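Local coordinates for protein probable M18 family aminopeptidase 1 (Thermotoga maritima, PDB 2GLF) that probably acts as a metal-dependent aminopeptidase of the M18 family, cleaving residues from the N-terminal end of peptides, at residues L138-G143 with E217-S222; T144-H149 with Y213-E218; N6-R11 with S432-F437; C328-P333 with P345-G350. One frame throughout, in Å; residues are numbered along the deposited sequence.

Interaction 1. Residues L138-G143 with E217-S222; sequences LFKNDG and EEDFVS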
loop_
_atom_site.group_PDB
_atom_site.type_symbol
_atom_site.label_atom_id
_atom_site.label_comp_id
_atom_site.label_asym_id
_atom_site.label_seq_id
_atom_site.Cartn_x
_atom_site.Cartn_y
_atom_site.Cartn_z
ATOM N N LEU A 138 32.977 36.886 -17.766
ATOM C CA LEU A 138 31.956 37.251 -18.742
ATOM C C LEU A 138 32.628 38.021 -19.882
ATOM O O LEU A 138 33.547 38.805 -19.646
ATOM C CB LEU A 138 30.892 38.160 -18.106
ATOM C CG LEU A 138 30.194 37.813 -16.782
ATOM C CD1 LEU A 138 29.375 39.019 -16.332
ATOM C CD2 LEU A 138 29.302 36.579 -16.929
ATOM N N PHE A 139 32.176 37.799 -21.114
ATOM C CA PHE A 139 32.738 38.508 -22.255
ATOM C C PHE A 139 31.685 39.440 -22.832
ATOM O O PHE A 139 30.535 39.041 -23.022
ATOM C CB PHE A 139 33.195 37.527 -23.335
ATOM C CG PHE A 139 34.331 36.649 -22.911
ATOM C CD1 PHE A 139 34.094 35.458 -22.243
ATOM C CD2 PHE A 139 35.645 37.030 -23.153
ATOM C CE1 PHE A 139 35.154 34.656 -21.819
ATOM C CE2 PHE A 139 36.709 36.240 -22.733
ATOM C CZ PHE A 139 36.465 35.051 -22.065
ATOM N N LYS A 140 32.068 40.685 -23.096
ATOM C CA LYS A 140 31.138 41.656 -23.666
ATOM C C LYS A 140 30.943 41.244 -25.123
ATOM O O LYS A 140 31.622 40.335 -25.611
ATOM C CB LYS A 140 31.730 43.071 -23.594
ATOM C CG LYS A 140 32.364 43.414 -22.255
ATOM C CD LYS A 140 31.363 43.987 -21.268
ATOM C CE LYS A 140 31.332 45.508 -21.360
ATOM N NZ LYS A 140 32.639 46.146 -20.985
ATOM N N ASN A 141 30.028 41.904 -25.824
ATOM C CA ASN A 141 29.796 41.558 -27.219
ATOM C C ASN A 141 30.999 41.943 -28.076
ATOM O O ASN A 141 31.161 41.448 -29.188
ATOM C CB ASN A 141 28.549 42.262 -27.749
ATOM C CG ASN A 141 28.072 41.678 -29.061
ATOM O OD1 ASN A 141 28.847 41.527 -30.004
ATOM N ND2 ASN A 141 26.788 41.350 -29.131
ATOM N N ASP A 142 31.843 42.824 -27.548
ATOM C CA ASP A 142 33.027 43.278 -28.272
ATOM C C ASP A 142 34.264 42.444 -27.962
ATOM O O ASP A 142 35.375 42.843 -28.292
ATOM C CB ASP A 142 33.323 44.737 -27.934
ATOM C CG ASP A 142 33.814 44.912 -26.514
ATOM O OD1 ASP A 142 33.946 46.070 -26.068
ATOM O OD2 ASP A 142 34.073 43.892 -25.842
ATOM N N GLY A 143 34.074 41.303 -27.311
ATOM C CA GLY A 143 35.205 40.453 -26.984
ATOM C C GLY A 143 35.935 40.796 -25.694
ATOM O O GLY A 143 36.793 40.031 -25.253
ATOM N N GLU A 217 22.964 42.501 -19.629
ATOM C CA GLU A 217 22.368 41.208 -19.335
ATOM C C GLU A 217 22.714 40.105 -20.323
ATOM O O GLU A 217 22.903 38.952 -19.923
ATOM C CB GLU A 217 20.855 41.347 -19.238
ATOM C CG GLU A 217 20.142 40.074 -18.881
ATOM C CD GLU A 217 18.670 40.300 -18.659
ATOM O OE1 GLU A 217 18.116 41.234 -19.284
ATOM O OE2 GLU A 217 18.065 39.541 -17.871
ATOM N N GLU A 218 22.801 40.441 -21.608
ATOM C CA GLU A 218 23.130 39.425 -22.608
ATOM C C GLU A 218 24.548 38.875 -22.446
ATOM O O GLU A 218 24.892 37.844 -23.031
ATOM C CB GLU A 218 22.952 39.977 -24.020
ATOM C CG GLU A 218 23.288 38.970 -25.109
ATOM C CD GLU A 218 23.074 39.522 -26.502
ATOM O OE1 GLU A 218 23.751 39.045 -27.438
ATOM O OE2 GLU A 218 22.225 40.425 -26.663
ATOM N N ASP A 219 25.358 39.550 -21.634
ATOM C CA ASP A 219 26.733 39.128 -21.399
ATOM C C ASP A 219 26.848 37.893 -20.523
ATOM O O ASP A 219 27.888 37.237 -20.520
ATOM C CB ASP A 219 27.548 40.271 -20.791
ATOM C CG ASP A 219 27.829 41.377 -21.786
ATOM O OD1 ASP A 219 28.393 42.413 -21.381
ATOM O OD2 ASP A 219 27.489 41.213 -22.977
ATOM N N PHE A 220 25.800 37.574 -19.770
ATOM C CA PHE A 220 25.841 36.381 -18.925
ATOM C C PHE A 220 25.891 35.140 -19.798
ATOM O O PHE A 220 26.479 34.133 -19.412
ATOM C CB PHE A 220 24.621 36.299 -18.006
ATOM C CG PHE A 220 24.692 37.214 -16.824
ATOM C CD1 PHE A 220 23.815 38.284 -16.700
ATOM C CD2 PHE A 220 25.644 37.008 -15.827
ATOM C CE1 PHE A 220 23.886 39.137 -15.596
ATOM C CE2 PHE A 220 25.721 37.856 -14.723
ATOM C CZ PHE A 220 24.843 38.920 -14.606
ATOM N N VAL A 221 25.274 35.218 -20.975
ATOM C CA VAL A 221 25.257 34.094 -21.902
ATOM C C VAL A 221 26.692 33.681 -22.177
ATOM O O VAL A 221 27.118 32.583 -21.817
ATOM C CB VAL A 221 24.600 34.475 -23.235
ATOM C CG1 VAL A 221 24.538 33.261 -24.140
ATOM C CG2 VAL A 221 23.205 35.033 -22.996
ATOM N N SER A 222 27.432 34.578 -22.818
ATOM C CA SER A 222 28.835 34.349 -23.138
ATOM C C SER A 222 29.628 34.527 -21.856
ATOM O O SER A 222 30.527 35.368 -21.774
ATOM C CB SER A 222 29.311 35.354 -24.187
ATOM O OG SER A 222 29.053 36.687 -23.769
HETATM O O HOH W 1 28.133 43.814 -24.694
#
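Phe139 and Ser222 join backbone to backbone where strand 132-139 of a six-stranded antiparallel sheet meets the chain leading into its neighbour, strand 223-229. Phe139 N donates to Ser222 O at 3.0 Å. The same oxygen sits in the plane of the Phe139 ring, at its edge, 3.6 Å from CD1. On the apolar flank Leu138 CD2 touches Phe220 CD2 at 3.8 Å, branched aliphatic against aromatic, as suits a buried place. Asp219 lays its carboxylate beside Lys140, OD1 coming to 3.4 Å from CD of that bent chain. The ammonium itself is not in contact, for Lys140 NZ stands 5.7 Å from Asp219 OD1. A water ties the carboxylate to the turn: it accepts from Asn141 N at 2.9 Å and donates to Asp219 OD2 at 3.2 Å.

In the next shell, Thr216 N donates to Asp219 OD1 and so fixes the rotation of the carboxylate, while OD2 forms a salt bridge to Arg377 of the second subunit. Ser222 OG is bonded to the same guanidinium, and Glu218 OE1 pairs with it and also takes Asn381 ND2 of that subunit, so a contact within one chain doubles as a receiving site for its neighbour. An alanine in place of Asp219 would probably leave Arg377 of the second subunit with one carboxylate fewer and Thr216 N without its acceptor. The segment Leu138-Gly143 then folds back in a type I turn, Gly143 taking a positive phi that glycine tolerates well, and the turn is closed by Gly143 N donating to Lys140 O at 3.1 Å.

Interaction 2. Residues T144-H149 with Y213-E218; sequences TEIEIH and YGITEE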
loop_
_atom_site.group_PDB
_atom_site.type_symbol
_atom_site.label_atom_id
_atom_site.label_comp_id
_atom_site.label_asym_id
_atom_site.label_seq_id
_atom_site.Cartn_x
_atom_site.Cartn_y
_atom_site.Cartn_z
ATOM N N THR A 144 35.607 41.934 -25.086
ATOM C CA THR A 144 36.247 42.351 -23.835
ATOM C C THR A 144 35.960 41.370 -22.693
ATOM O O THR A 144 34.808 41.142 -22.329
ATOM C CB THR A 144 35.772 43.764 -23.416
ATOM O OG1 THR A 144 36.333 44.740 -24.303
ATOM C CG2 THR A 144 36.196 44.078 -21.994
ATOM N N GLU A 145 37.019 40.798 -22.130
ATOM C CA GLU A 145 36.891 39.838 -21.041
ATOM C C GLU A 145 36.717 40.545 -19.705
ATOM O O GLU A 145 37.348 41.569 -19.456
ATOM C CB GLU A 145 38.128 38.944 -21.010
ATOM C CG GLU A 145 38.214 38.003 -19.836
ATOM C CD GLU A 145 39.448 37.128 -19.910
ATOM O OE1 GLU A 145 39.418 36.101 -20.626
ATOM O OE2 GLU A 145 40.459 37.481 -19.265
ATOM N N ILE A 146 35.863 39.994 -18.847
ATOM C CA ILE A 146 35.597 40.585 -17.538
ATOM C C ILE A 146 35.585 39.546 -16.424
ATOM O O ILE A 146 34.779 38.623 -16.428
ATOM C CB ILE A 146 34.242 41.332 -17.537
ATOM C CG1 ILE A 146 34.297 42.493 -18.532
ATOM C CG2 ILE A 146 33.919 41.845 -16.139
ATOM C CD1 ILE A 146 33.061 43.360 -18.544
ATOM N N GLU A 147 36.485 39.710 -15.463
ATOM C CA GLU A 147 36.577 38.786 -14.342
ATOM C C GLU A 147 35.595 39.147 -13.223
ATOM O O GLU A 147 35.282 40.320 -13.004
ATOM C CB GLU A 147 38.010 38.762 -13.801
ATOM C CG GLU A 147 38.623 37.374 -13.763
ATOM C CD GLU A 147 40.086 37.386 -13.367
ATOM O OE1 GLU A 147 40.402 37.826 -12.239
ATOM O OE2 GLU A 147 40.923 36.954 -14.187
ATOM N N ILE A 148 35.111 38.128 -12.519
ATOM C CA ILE A 148 34.163 38.323 -11.431
ATOM C C ILE A 148 34.572 37.574 -10.165
ATOM O O ILE A 148 34.796 36.361 -10.189
ATOM C CB ILE A 148 32.741 37.864 -11.846
ATOM C CG1 ILE A 148 32.219 38.749 -12.977
ATOM C CG2 ILE A 148 31.782 37.957 -10.660
ATOM C CD1 ILE A 148 32.095 40.196 -12.592
ATOM N N HIS A 149 34.669 38.315 -9.064
ATOM C CA HIS A 149 35.023 37.755 -7.765
ATOM C C HIS A 149 34.304 38.533 -6.674
ATOM O O HIS A 149 34.836 39.495 -6.130
ATOM C CB HIS A 149 36.528 37.828 -7.552
ATOM C CG HIS A 149 37.310 37.086 -8.585
ATOM N ND1 HIS A 149 37.333 35.710 -8.656
ATOM C CD2 HIS A 149 38.071 37.528 -9.613
ATOM C CE1 HIS A 149 38.074 35.336 -9.682
ATOM N NE2 HIS A 149 38.534 36.419 -10.280
ATOM N N TYR A 213 30.908 46.605 -13.825
ATOM C CA TYR A 213 31.738 45.926 -14.817
ATOM C C TYR A 213 31.430 46.371 -16.237
ATOM O O TYR A 213 32.014 45.868 -17.195
ATOM C CB TYR A 213 31.538 44.414 -14.700
ATOM C CG TYR A 213 31.636 43.913 -13.281
ATOM C CD1 TYR A 213 30.498 43.777 -12.487
ATOM C CD2 TYR A 213 32.875 43.596 -12.722
ATOM C CE1 TYR A 213 30.592 43.331 -11.170
ATOM C CE2 TYR A 213 32.985 43.156 -11.409
ATOM C CZ TYR A 213 31.843 43.023 -10.640
ATOM O OH TYR A 213 31.963 42.572 -9.348
ATOM N N GLY A 214 30.508 47.316 -16.368
ATOM C CA GLY A 214 30.135 47.815 -17.681
ATOM C C GLY A 214 29.429 46.767 -18.517
ATOM O O GLY A 214 29.348 46.895 -19.734
ATOM N N ILE A 215 28.902 45.738 -17.855
ATOM C CA ILE A 215 28.217 44.654 -18.546
ATOM C C ILE A 215 26.725 44.856 -18.785
ATOM O O ILE A 215 26.080 45.713 -18.183
ATOM C CB ILE A 215 28.406 43.299 -17.806
ATOM C CG1 ILE A 215 27.878 43.390 -16.374
ATOM C CG2 ILE A 215 29.872 42.913 -17.797
ATOM C CD1 ILE A 215 27.979 42.073 -15.602
ATOM N N THR A 216 26.203 44.041 -19.693
ATOM C CA THR A 216 24.800 44.046 -20.066
ATOM C C THR A 216 24.274 42.634 -19.788
ATOM O O THR A 216 25.047 41.680 -19.713
ATOM C CB THR A 216 24.632 44.392 -21.563
ATOM O OG1 THR A 216 23.241 44.445 -21.890
ATOM C CG2 THR A 216 25.312 43.351 -22.435
ATOM N N GLU A 217 22.964 42.501 -19.629
ATOM C CA GLU A 217 22.368 41.208 -19.335
ATOM C C GLU A 217 22.714 40.105 -20.323
ATOM O O GLU A 217 22.903 38.952 -19.923
ATOM C CB GLU A 217 20.855 41.347 -19.238
ATOM C CG GLU A 217 20.142 40.074 -18.881
ATOM C CD GLU A 217 18.670 40.300 -18.659
ATOM O OE1 GLU A 217 18.116 41.234 -19.284
ATOM O OE2 GLU A 217 18.065 39.541 -17.871
ATOM N N GLU A 218 22.801 40.441 -21.608
ATOM C CA GLU A 218 23.130 39.425 -22.608
ATOM C C GLU A 218 24.548 38.875 -22.446
ATOM O O GLU A 218 24.892 37.844 -23.031
ATOM C CB GLU A 218 22.952 39.977 -24.020
ATOM C CG GLU A 218 23.288 38.970 -25.109
ATOM C CD GLU A 218 23.074 39.522 -26.502
ATOM O OE1 GLU A 218 23.751 39.045 -27.438
ATOM O OE2 GLU A 218 22.225 40.425 -26.663
HETATM O O HOH W 2 34.718 41.174 -9.281
#
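Tyr213 OH and His149 N share one water, which accepts from the backbone N-H at 2.9 Å and lies 3.1 Å from the phenol oxygen. This bridge spans the far end of the tyrosine ring, whose body rests on strand 145-150, an edge strand of the antiparallel sheet within this chain. Ile148 supplies the ring-face contact. Its CD1 stands over the centre of the Tyr213 ring, 3.4 Å from the centroid and only 14° off the ring normal, a CH-pi contact in which a methyl caps an aromatic face. The bend of Ile148 at chi2 (-62°) swings CD1 there. Ile146, two residues earlier, turns its CG2 branch to Tyr213 CB at 3.8 Å. Its other branch, ending in CD1, meets CG2 of Ile215, so three beta-branched or aromatic side chains interlock.

Gly214 follows Tyr213 with a positive phi of 67°, which suits a residue without a side chain and turns the backbone as it leaves helix 200-213. Glu147 and His149 point away from this packing and pair with each other: His149 NE2 donates to Glu147 OE1 at 3.1 Å, in its own ring plane but from above that of the carboxylate. The imidazole is held at its other nitrogen by His135, on the adjacent strand 132-139. Backbone bonds of Ile146 to Leu138 and of Ile148 to Gly136 keep the strand itself in place. Between the two segments, then, the attachment is chiefly one of apolar shape and ring-face contact, with the water as a polar link that binds a phenol to a strand amide without direct pairing.

Interaction 3. Residues N6-R11 with S432-F437; sequences NVWHHR and SKADLF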
loop_
_atom_site.group_PDB
_atom_site.type_symbol
_atom_site.label_atom_id
_atom_site.label_comp_id
_atom_site.label_asym_id
_atom_site.label_seq_id
_atom_site.Cartn_x
_atom_site.Cartn_y
_atom_site.Cartn_z
ATOM N N ASN A 6 50.232 5.165 12.589
ATOM C CA ASN A 6 49.645 6.495 12.594
ATOM C C ASN A 6 50.713 7.510 12.215
ATOM O O ASN A 6 51.736 7.642 12.891
ATOM C CB ASN A 6 49.060 6.839 13.966
ATOM C CG ASN A 6 48.259 8.135 13.948
ATOM O OD1 ASN A 6 48.822 9.227 13.847
ATOM N ND2 ASN A 6 46.935 8.016 14.031
ATOM N N VAL A 7 50.466 8.228 11.127
ATOM C CA VAL A 7 51.412 9.224 10.659
ATOM C C VAL A 7 51.914 10.164 11.757
ATOM O O VAL A 7 53.103 10.472 11.803
ATOM C CB VAL A 7 50.805 10.041 9.507
ATOM C CG1 VAL A 7 51.749 11.157 9.100
ATOM C CG2 VAL A 7 50.540 9.121 8.325
ATOM N N TRP A 8 51.028 10.608 12.647
ATOM C CA TRP A 8 51.436 11.519 13.721
ATOM C C TRP A 8 52.566 10.964 14.587
ATOM O O TRP A 8 53.304 11.730 15.209
ATOM C CB TRP A 8 50.246 11.888 14.622
ATOM C CG TRP A 8 49.194 12.704 13.923
ATOM C CD1 TRP A 8 48.002 12.254 13.435
ATOM C CD2 TRP A 8 49.266 14.096 13.583
ATOM N NE1 TRP A 8 47.329 13.274 12.808
ATOM C CE2 TRP A 8 48.079 14.417 12.883
ATOM C CE3 TRP A 8 50.217 15.101 13.797
ATOM C CZ2 TRP A 8 47.817 15.705 12.396
ATOM C CZ3 TRP A 8 49.958 16.378 13.314
ATOM C CH2 TRP A 8 48.765 16.668 12.620
ATOM N N HIS A 9 52.704 9.642 14.620
ATOM C CA HIS A 9 53.754 9.012 15.412
ATOM C C HIS A 9 55.014 8.705 14.603
ATOM O O HIS A 9 55.935 8.063 15.106
ATOM C CB HIS A 9 53.239 7.715 16.030
ATOM C CG HIS A 9 52.202 7.917 17.088
ATOM N ND1 HIS A 9 51.501 6.872 17.649
ATOM C CD2 HIS A 9 51.760 9.041 17.701
ATOM C CE1 HIS A 9 50.670 7.343 18.563
ATOM N NE2 HIS A 9 50.809 8.656 18.614
ATOM N N HIS A 10 55.061 9.159 13.352
ATOM C CA HIS A 10 56.219 8.897 12.508
ATOM C C HIS A 10 56.635 10.059 11.608
ATOM O O HIS A 10 57.550 9.897 10.800
ATOM C CB HIS A 10 55.957 7.687 11.607
ATOM C CG HIS A 10 55.619 6.433 12.346
ATOM N ND1 HIS A 10 56.467 5.860 13.268
ATOM C CD2 HIS A 10 54.535 5.624 12.278
ATOM C CE1 HIS A 10 55.920 4.752 13.737
ATOM N NE2 HIS A 10 54.747 4.587 13.153
ATOM N N ARG A 11 56.006 11.224 11.727
ATOM C CA ARG A 11 56.392 12.293 10.824
ATOM C C ARG A 11 56.870 13.649 11.310
ATOM O O ARG A 11 57.452 14.393 10.514
ATOM C CB ARG A 11 55.300 12.512 9.779
ATOM C CG ARG A 11 55.803 12.275 8.361
ATOM C CD ARG A 11 56.264 10.837 8.202
ATOM N NE ARG A 11 57.004 10.617 6.970
ATOM C CZ ARG A 11 57.411 9.422 6.555
ATOM N NH1 ARG A 11 57.145 8.344 7.278
ATOM N NH2 ARG A 11 58.091 9.304 5.421
ATOM N N SER A 432 42.868 14.946 6.992
ATOM C CA SER A 432 43.862 14.955 8.061
ATOM C C SER A 432 45.134 15.692 7.630
ATOM O O SER A 432 45.572 15.562 6.487
ATOM C CB SER A 432 44.208 13.515 8.445
ATOM O OG SER A 432 45.361 13.462 9.261
ATOM N N LYS A 433 45.721 16.474 8.531
ATOM C CA LYS A 433 46.960 17.188 8.214
ATOM C C LYS A 433 48.070 16.167 7.996
ATOM O O LYS A 433 48.918 16.337 7.121
ATOM C CB LYS A 433 47.372 18.124 9.354
ATOM C CG LYS A 433 46.554 19.382 9.462
ATOM C CD LYS A 433 46.997 20.201 10.649
ATOM C CE LYS A 433 46.174 21.469 10.765
ATOM N NZ LYS A 433 46.617 22.293 11.923
ATOM N N ALA A 434 48.062 15.112 8.805
ATOM C CA ALA A 434 49.064 14.057 8.693
ATOM C C ALA A 434 48.971 13.349 7.337
ATOM O O ALA A 434 49.992 13.057 6.715
ATOM C CB ALA A 434 48.900 13.046 9.832
ATOM N N ASP A 435 47.753 13.078 6.877
ATOM C CA ASP A 435 47.590 12.407 5.594
ATOM C C ASP A 435 47.985 13.337 4.454
ATOM O O ASP A 435 48.636 12.921 3.490
ATOM C CB ASP A 435 46.148 11.918 5.405
ATOM C CG ASP A 435 45.782 10.777 6.353
ATOM O OD1 ASP A 435 46.669 9.977 6.715
ATOM O OD2 ASP A 435 44.596 10.669 6.722
ATOM N N LEU A 436 47.596 14.601 4.570
ATOM C CA LEU A 436 47.924 15.591 3.554
ATOM C C LEU A 436 49.425 15.500 3.255
ATOM O O LEU A 436 49.841 15.361 2.100
ATOM C CB LEU A 436 47.571 16.984 4.078
ATOM C CG LEU A 436 47.586 18.234 3.191
ATOM C CD1 LEU A 436 48.547 19.241 3.789
ATOM C CD2 LEU A 436 47.963 17.900 1.758
ATOM N N PHE A 437 50.223 15.555 4.317
ATOM C CA PHE A 437 51.676 15.494 4.225
ATOM C C PHE A 437 52.165 14.163 3.684
ATOM O O PHE A 437 52.966 14.116 2.750
ATOM C CB PHE A 437 52.286 15.715 5.607
ATOM C CG PHE A 437 53.789 15.854 5.603
ATOM C CD1 PHE A 437 54.398 16.983 5.055
ATOM C CD2 PHE A 437 54.593 14.863 6.161
ATOM C CE1 PHE A 437 55.782 17.125 5.062
ATOM C CE2 PHE A 437 55.977 14.994 6.171
ATOM C CZ PHE A 437 56.573 16.131 5.619
HETATM O O HOH W 3 44.866 12.171 12.051
#
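Ala434 sets its methyl over one face of the Trp8 indole, and this CH-pi contact is the heart of the packing. CB lies 3.5 Å from the centroid of the five-membered ring, 20° off its normal and offset toward the rim. An alanine suits the site because its single carbon lets the flat ring come close to the helix. Purely apolar contacts continue from there. Val7, with CG1 anti to its backbone N (chi1 175°), brings that branch to Ala434 CB at 3.5 Å, and the outer corner of the indole, CH2, touches Lys433 CB. Farther along the helix, Arg11 CG meets the edge of the Phe437 ring, 3.5 Å from CE2, the two side chains crossing at about a right angle; the guanidinium of Arg11 goes on to Gly384 O.

The polar links are of another kind. A water in the indole plane accepts from Trp8 NE1 at 2.8 Å and stands 3.1 Å from Ser432 OG, joining the segments at the helix start. Ser432 is the N-cap residue, and its OG accepts weak bonds from Ala434 N and from Asp435 N, the latter at 3.4 Å. In the opposing loop Asn6 OD1 accepts from Trp8 N at 2.9 Å, an Asx turn that stiffens the backbone carrying the ring. Lys433 sends its amine on to Glu235 and Glu17. On the outer side, Trp8 packs on Ile191 of the third subunit, while His9 NE2 bonds to Pro192 O there. An Asx turn in the N-terminal arm is thus packed against the serine-capped first turn of the C-terminal helix, 433-449.

Interaction 4. Residues C328-P333 with P345-G350; sequences CAAVNP and PKLGYG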
loop_
_atom_site.group_PDB
_atom_site.type_symbol
_atom_site.label_atom_id
_atom_site.label_comp_id
_atom_site.label_asym_id
_atom_site.label_seq_id
_atom_site.Cartn_x
_atom_site.Cartn_y
_atom_site.Cartn_z
ATOM N N CYS A 328 39.601 9.213 -1.205
ATOM C CA CYS A 328 38.712 8.101 -0.899
ATOM C C CYS A 328 37.910 8.532 0.325
ATOM O O CYS A 328 38.097 9.641 0.834
ATOM C CB CYS A 328 39.501 6.825 -0.599
ATOM S SG CYS A 328 40.702 7.005 0.735
ATOM N N ALA A 329 37.022 7.662 0.797
ATOM C CA ALA A 329 36.182 7.985 1.941
ATOM C C ALA A 329 36.693 7.342 3.213
ATOM O O ALA A 329 36.907 6.139 3.259
ATOM C CB ALA A 329 34.758 7.536 1.666
ATOM N N ALA A 330 36.902 8.151 4.243
ATOM C CA ALA A 330 37.370 7.647 5.528
ATOM C C ALA A 330 36.128 7.188 6.293
ATOM O O ALA A 330 35.011 7.540 5.909
ATOM C CB ALA A 330 38.081 8.747 6.286
ATOM N N VAL A 331 36.289 6.405 7.358
ATOM C CA VAL A 331 35.097 5.967 8.076
ATOM C C VAL A 331 34.554 7.120 8.897
ATOM O O VAL A 331 35.292 7.792 9.618
ATOM C CB VAL A 331 35.353 4.757 9.021
ATOM C CG1 VAL A 331 35.936 3.590 8.240
ATOM C CG2 VAL A 331 36.268 5.157 10.133
ATOM N N ASN A 332 33.255 7.356 8.747
ATOM C CA ASN A 332 32.541 8.405 9.458
ATOM C C ASN A 332 31.801 7.626 10.546
ATOM O O ASN A 332 30.715 7.099 10.317
ATOM C CB ASN A 332 31.570 9.072 8.487
ATOM C CG ASN A 332 31.087 10.408 8.966
ATOM O OD1 ASN A 332 30.909 11.322 8.169
ATOM N ND2 ASN A 332 30.856 10.533 10.262
ATOM N N PRO A 333 32.387 7.545 11.751
ATOM C CA PRO A 333 31.813 6.819 12.887
ATOM C C PRO A 333 30.297 6.561 12.882
ATOM O O PRO A 333 29.862 5.415 12.740
ATOM C CB PRO A 333 32.285 7.637 14.081
ATOM C CG PRO A 333 33.630 8.060 13.650
ATOM C CD PRO A 333 33.406 8.504 12.220
ATOM N N PRO A 345 39.674 3.066 4.893
ATOM C CA PRO A 345 40.715 3.948 5.417
ATOM C C PRO A 345 40.284 4.717 6.659
ATOM O O PRO A 345 39.101 5.022 6.835
ATOM C CB PRO A 345 40.988 4.876 4.246
ATOM C CG PRO A 345 39.627 5.031 3.650
ATOM C CD PRO A 345 39.109 3.607 3.646
ATOM N N LYS A 346 41.256 5.027 7.513
ATOM C CA LYS A 346 41.017 5.788 8.737
ATOM C C LYS A 346 41.858 7.063 8.634
ATOM O O LYS A 346 42.963 7.037 8.073
ATOM C CB LYS A 346 41.465 4.985 9.963
ATOM C CG LYS A 346 40.824 3.622 10.112
ATOM C CD LYS A 346 39.373 3.727 10.542
ATOM C CE LYS A 346 39.113 2.849 11.756
ATOM N NZ LYS A 346 39.987 3.265 12.881
ATOM N N LEU A 347 41.340 8.169 9.170
ATOM C CA LEU A 347 42.057 9.447 9.140
ATOM C C LEU A 347 43.378 9.393 9.905
ATOM O O LEU A 347 43.443 8.864 11.010
ATOM C CB LEU A 347 41.197 10.562 9.741
ATOM C CG LEU A 347 39.948 11.018 8.993
ATOM C CD1 LEU A 347 39.146 11.950 9.893
ATOM C CD2 LEU A 347 40.344 11.715 7.705
ATOM N N GLY A 348 44.429 9.945 9.310
ATOM C CA GLY A 348 45.725 9.964 9.963
ATOM C C GLY A 348 46.523 8.673 9.920
ATOM O O GLY A 348 47.553 8.555 10.593
ATOM N N TYR A 349 46.067 7.697 9.139
ATOM C CA TYR A 349 46.791 6.438 9.047
ATOM C C TYR A 349 47.481 6.221 7.707
ATOM O O TYR A 349 47.659 5.085 7.262
ATOM C CB TYR A 349 45.869 5.261 9.389
ATOM C CG TYR A 349 45.719 5.082 10.884
ATOM C CD1 TYR A 349 44.985 5.992 11.648
ATOM C CD2 TYR A 349 46.391 4.059 11.550
ATOM C CE1 TYR A 349 44.935 5.887 13.035
ATOM C CE2 TYR A 349 46.346 3.950 12.934
ATOM C CZ TYR A 349 45.620 4.865 13.669
ATOM O OH TYR A 349 45.594 4.762 15.038
ATOM N N GLY A 350 47.867 7.326 7.074
ATOM C CA GLY A 350 48.581 7.251 5.815
ATOM C C GLY A 350 47.811 7.497 4.537
ATOM O O GLY A 350 46.621 7.805 4.558
HETATM O O HOH W 4 38.527 7.746 9.671
#
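Val331 and Lys346 lie obliquely across one another, branch against chain. Val331 CG2 touches Lys346 CD at 3.4 Å, the lysine being bent at chi2 and beyond, and its amine goes on to Gln110 OE1 of the third subunit. An alanine in place of Val331 would probably uncover the aliphatic part of Lys346 on this side and leave that chain freer to turn. Pro345 is placed differently: its ring directs CG at Cys328, 3.7 Å from SG, while its carbonyl O takes Val331 N at 3.2 Å. The same oxygen has a weaker neighbour in Ala330 CA at 3.4 Å, a CA-H...O contact. A proline suits the place because its compact ring packs CG against Cys328 SG while its carbonyl stays available to accept. Ala330 CB meets Leu347 CD2 at 4.0 Å, small against branched. Beyond them a water donates to Val331 O and accepts from Leu347 N at 2.9 Å, extending the pairing. Lys346 to Tyr349 forms a type II turn, where Gly348 has the positive phi that this turn favours.

The contact thus fastens the chain just past strand 321-329, which carries the manganese ligand Asp326, to the run entering strand 351-354. Strand 414-421 lies between these two in the sheet: Cys328 is bonded through its backbone to Pro419 and Leu421, and Pro345 packs on Ala420 and on Gln388 of strand 387-389.

From the N terminus, interaction 3 opens first and closes last: it joins residues 6-11 to 432-437 and so encloses all the others. Interaction 1 (138-143 to 217-222) and interaction 2 (144-149 to 213-218) both lie inside that loop and end on the same stretch, sharing Glu217 and Glu218; they are about 7 Å apart between centres and tie adjacent sheet strands to the loop after helix 200-213. Interaction 4 follows in series as a short closure between strands 321-329 and 351-354. It touches interaction 3 through Asp435, whose carboxylate takes Gly348 N and Gly350 N. Interactions 1 and 3, about 47 Å apart between centres, lie on opposite sides of the chain's centre.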